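Local atomic coordinates of major extracellular endoglucanase (Xanthomonas campestris pv. campestris, PDB entry 4TUF), a protein that hydrolyses internal beta-1,4-glucosidic linkages in cellulose, lichenin and cereal beta-D-glucans through its family 5 glycosyl hydrolase catalytic domain. Residues L108-P113 and A130-D135. Sequence-based numbering, arbitrary orientation.
Sequences LDHHTP and AQWLAD. With 2HP (dihydrogenphosphate ion), chain G.
His110 and Trp132 each hold CG opposite the backbone nitrogen (chi1 -168° and 175°), and these two torsions bring imidazole and indole together between strand 105-110 and helix 129-143. The two elements open a beta-alpha-beta unit of the TIM barrel that strand 149-153 completes, in the catalytic domain of this family 5 cellulase. The ring pair is a T-shaped stack, its planes standing at 81°. The centroid of the indole five-membered ring lies 4.8 Å from that of the imidazole. Trp132 CD1 sits over the middle of the imidazole face of His110, 3.7 Å above its plane. The indole thus presents the CD1-NE1 side of its pyrrole ring, while the indole N-H is spent on the carbonyl of Leu154.

Asp135, one helical turn after Trp132, comes to the imidazole at its edge, with CB 4.3 Å from His110 NE2. No hydrogen bond joins the two segments directly; the hydroxyl of Tyr127 bonds both to His110 NE2 and to Asp135 OD2, bridging strand and helix. Asp135 OD2 and His110 NE2, 4.4 Å apart, do not touch each other and are linked only through that hydroxyl.

On the helix side, Asp135 and Gln131 border a bound dihydrogenphosphate, a site completed by Arg67 and Tyr127. At the strand end, His111 turns to Asp109, ND1 giving its proton to the syn side of OD2. The phosphate is gripped from Gln131 by a nearly straight bond, NE2 to O4 of the ion, 2.9 Å long.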
ATOM      1  N   LEU A 108       5.184   5.064  -3.388  1.00 31.56           N
ATOM      2  CA  LEU A 108       4.567   4.779  -4.677  1.00 33.53           C
ATOM      3  C   LEU A 108       4.276   3.279  -4.799  1.00 30.93           C
ATOM      4  O   LEU A 108       4.979   2.456  -4.220  1.00 35.06           O
ATOM      5  CB  LEU A 108       5.462   5.277  -5.822  1.00 31.18           C
ATOM      6  CG  LEU A 108       5.629   6.803  -5.821  1.00 32.84           C
ATOM      7  CD1 LEU A 108       6.737   7.257  -6.736  1.00 31.19           C
ATOM      8  CD2 LEU A 108       4.330   7.495  -6.200  1.00 36.54           C
ATOM      9  N   ASP A 109       3.230   2.943  -5.549  1.00 28.29           N
ATOM     10  CA  ASP A 109       2.696   1.587  -5.601  1.00 26.97           C
ATOM     11  C   ASP A 109       2.305   1.208  -7.034  1.00 35.23           C
ATOM     12  O   ASP A 109       1.428   1.830  -7.631  1.00 45.89           O
ATOM     13  CB  ASP A 109       1.493   1.478  -4.651  1.00 28.49           C
ATOM     14  CG  ASP A 109       0.582   0.293  -4.962  1.00 42.77           C
ATOM     15  OD1 ASP A 109       1.069  -0.748  -5.452  1.00 54.21           O
ATOM     16  OD2 ASP A 109      -0.636   0.400  -4.698  1.00 42.84           O
ATOM     17  N   HIS A 110       2.963   0.190  -7.578  1.00 32.28           N
ATOM     18  CA  HIS A 110       2.646  -0.316  -8.914  1.00 27.36           C
ATOM     19  C   HIS A 110       1.416  -1.203  -8.818  1.00 35.30           C
ATOM     20  O   HIS A 110       1.519  -2.405  -8.551  1.00 35.92           O
ATOM     21  CB  HIS A 110       3.823  -1.094  -9.501  1.00 27.38           C
ATOM     22  CG  HIS A 110       3.674  -1.403 -10.957  1.00 33.55           C
ATOM     23  ND1 HIS A 110       2.671  -2.215 -11.448  1.00 33.23           N
ATOM     24  CD2 HIS A 110       4.398  -1.004 -12.030  1.00 30.12           C
ATOM     25  CE1 HIS A 110       2.781  -2.298 -12.763  1.00 33.20           C
ATOM     26  NE2 HIS A 110       3.823  -1.575 -13.141  1.00 35.86           N
ATOM     27  N   HIS A 111       0.249  -0.610  -9.045  1.00 30.95           N
ATOM     28  CA  HIS A 111      -0.993  -1.217  -8.587  1.00 28.67           C
ATOM     29  C   HIS A 111      -1.612  -2.163  -9.600  1.00 32.87           C
ATOM     30  O   HIS A 111      -2.053  -3.264  -9.253  1.00 31.48           O
ATOM     31  CB  HIS A 111      -1.992  -0.118  -8.228  1.00 35.74           C
ATOM     32  CG  HIS A 111      -2.981  -0.519  -7.182  1.00 33.93           C
ATOM     33  ND1 HIS A 111      -2.681  -0.517  -5.838  1.00 35.11           N
ATOM     34  CD2 HIS A 111      -4.269  -0.926  -7.283  1.00 32.58           C
ATOM     35  CE1 HIS A 111      -3.743  -0.909  -5.154  1.00 40.54           C
ATOM     36  NE2 HIS A 111      -4.719  -1.162  -6.008  1.00 34.53           N
ATOM     37  N   THR A 112      -1.659  -1.728 -10.853  1.00 35.63           N
ATOM     38  CA  THR A 112      -2.292  -2.517 -11.903  1.00 39.12           C
ATOM     39  C   THR A 112      -1.581  -2.312 -13.225  1.00 45.77           C
ATOM     40  O   THR A 112      -1.160  -1.199 -13.533  1.00 55.40           O
ATOM     41  CB  THR A 112      -3.780  -2.154 -12.068  1.00 38.29           C
ATOM     42  OG1 THR A 112      -4.267  -2.687 -13.308  1.00 45.09           O
ATOM     43  CG2 THR A 112      -3.963  -0.651 -12.078  1.00 36.87           C
ATOM     44  N   PRO A 113      -1.440  -3.392 -14.011  1.00 41.46           N
ATOM     45  CA  PRO A 113      -0.776  -3.323 -15.319  1.00 35.77           C
ATOM     46  C   PRO A 113      -1.608  -2.662 -16.413  1.00 38.96           C
ATOM     47  O   PRO A 113      -1.039  -2.337 -17.455  1.00 47.87           O
ATOM     48  CB  PRO A 113      -0.534  -4.797 -15.660  1.00 37.21           C
ATOM     49  CG  PRO A 113      -1.634  -5.522 -14.953  1.00 39.39           C
ATOM     50  CD  PRO A 113      -1.838  -4.769 -13.664  1.00 37.16           C
ATOM     51  N   ALA A 130       9.576  -7.401 -18.488  1.00 27.22           N
ATOM     52  CA  ALA A 130      10.458  -6.329 -18.944  1.00 25.36           C
ATOM     53  C   ALA A 130       9.794  -4.951 -18.808  1.00 31.34           C
ATOM     54  O   ALA A 130      10.412  -4.000 -18.319  1.00 27.24           O
ATOM     55  CB  ALA A 130      10.873  -6.571 -20.372  1.00 26.40           C
ATOM     56  N   GLN A 131       8.537  -4.845 -19.241  1.00 34.00           N
ATOM     57  CA  GLN A 131       7.793  -3.595 -19.099  1.00 29.38           C
ATOM     58  C   GLN A 131       7.610  -3.251 -17.626  1.00 30.20           C
ATOM     59  O   GLN A 131       7.731  -2.092 -17.233  1.00 33.81           O
ATOM     60  CB  GLN A 131       6.430  -3.677 -19.788  1.00 26.79           C
ATOM     61  CG  GLN A 131       6.491  -3.825 -21.289  1.00 27.62           C
ATOM     62  CD  GLN A 131       5.116  -3.930 -21.919  1.00 35.59           C
ATOM     63  OE1 GLN A 131       4.590  -5.026 -22.119  1.00 44.77           O
ATOM     64  NE2 GLN A 131       4.525  -2.786 -22.233  1.00 39.04           N
ATOM     65  N   TRP A 132       7.323  -4.266 -16.818  1.00 26.08           N
ATOM     66  CA  TRP A 132       7.161  -4.077 -15.379  1.00 26.89           C
ATOM     67  C   TRP A 132       8.413  -3.473 -14.758  1.00 29.69           C
ATOM     68  O   TRP A 132       8.347  -2.446 -14.089  1.00 37.82           O
ATOM     69  CB  TRP A 132       6.824  -5.403 -14.695  1.00 28.15           C
ATOM     70  CG  TRP A 132       6.755  -5.301 -13.206  1.00 30.39           C
ATOM     71  CD1 TRP A 132       5.936  -4.491 -12.475  1.00 28.34           C
ATOM     72  CD2 TRP A 132       7.530  -6.047 -12.259  1.00 32.22           C
ATOM     73  NE1 TRP A 132       6.161  -4.676 -11.134  1.00 27.66           N
ATOM     74  CE2 TRP A 132       7.133  -5.628 -10.973  1.00 24.71           C
ATOM     75  CE3 TRP A 132       8.531  -7.023 -12.375  1.00 31.82           C
ATOM     76  CZ2 TRP A 132       7.690  -6.155  -9.811  1.00 20.91           C
ATOM     77  CZ3 TRP A 132       9.086  -7.542 -11.220  1.00 29.59           C
ATOM     78  CH2 TRP A 132       8.663  -7.107  -9.953  1.00 26.89           C
ATOM     79  N   LEU A 133       9.557  -4.106 -14.989  1.00 35.73           N
ATOM     80  CA  LEU A 133      10.817  -3.589 -14.470  1.00 31.66           C
ATOM     81  C   LEU A 133      11.119  -2.196 -15.017  1.00 36.68           C
ATOM     82  O   LEU A 133      11.575  -1.321 -14.275  1.00 41.70           O
ATOM     83  CB  LEU A 133      11.960  -4.538 -14.807  1.00 26.45           C
ATOM     84  CG  LEU A 133      11.848  -5.935 -14.202  1.00 30.73           C
ATOM     85  CD1 LEU A 133      12.853  -6.875 -14.837  1.00 23.35           C
ATOM     86  CD2 LEU A 133      12.053  -5.869 -12.704  1.00 29.70           C
ATOM     87  N   ALA A 134      10.862  -1.984 -16.306  1.00 30.25           N
ATOM     88  CA  ALA A 134      11.161  -0.688 -16.910  1.00 34.99           C
ATOM     89  C   ALA A 134      10.327   0.410 -16.257  1.00 34.89           C
ATOM     90  O   ALA A 134      10.801   1.524 -16.046  1.00 42.56           O
ATOM     91  CB  ALA A 134      10.924  -0.723 -18.407  1.00 35.35           C
ATOM     92  N   ASP A 135       9.088   0.083 -15.909  1.00 33.13           N
ATOM     93  CA  ASP A 135       8.200   1.071 -15.317  1.00 36.98           C
ATOM     94  C   ASP A 135       8.634   1.418 -13.893  1.00 38.45           C
ATOM     95  O   ASP A 135       8.613   2.586 -13.505  1.00 41.77           O
ATOM     96  CB  ASP A 135       6.751   0.575 -15.363  1.00 37.61           C
ATOM     97  CG  ASP A 135       6.162   0.630 -16.779  1.00 44.62           C
ATOM     98  OD1 ASP A 135       6.731   1.349 -17.637  1.00 41.63           O
ATOM     99  OD2 ASP A 135       5.139  -0.043 -17.039  1.00 43.15           O
TER
HETATM  100  P   2HP G 403       5.876   0.611 -21.025  1.00 77.62           P
HETATM  101  O1  2HP G 403       7.193   0.985 -20.384  1.00 72.36           O
HETATM  102  O2  2HP G 403       4.983  -0.053 -20.001  1.00 76.11           O
HETATM  103  O3  2HP G 403       5.178   1.854 -21.529  1.00 83.40           O
HETATM  104  O4  2HP G 403       6.132  -0.325 -22.189  1.00 71.39           O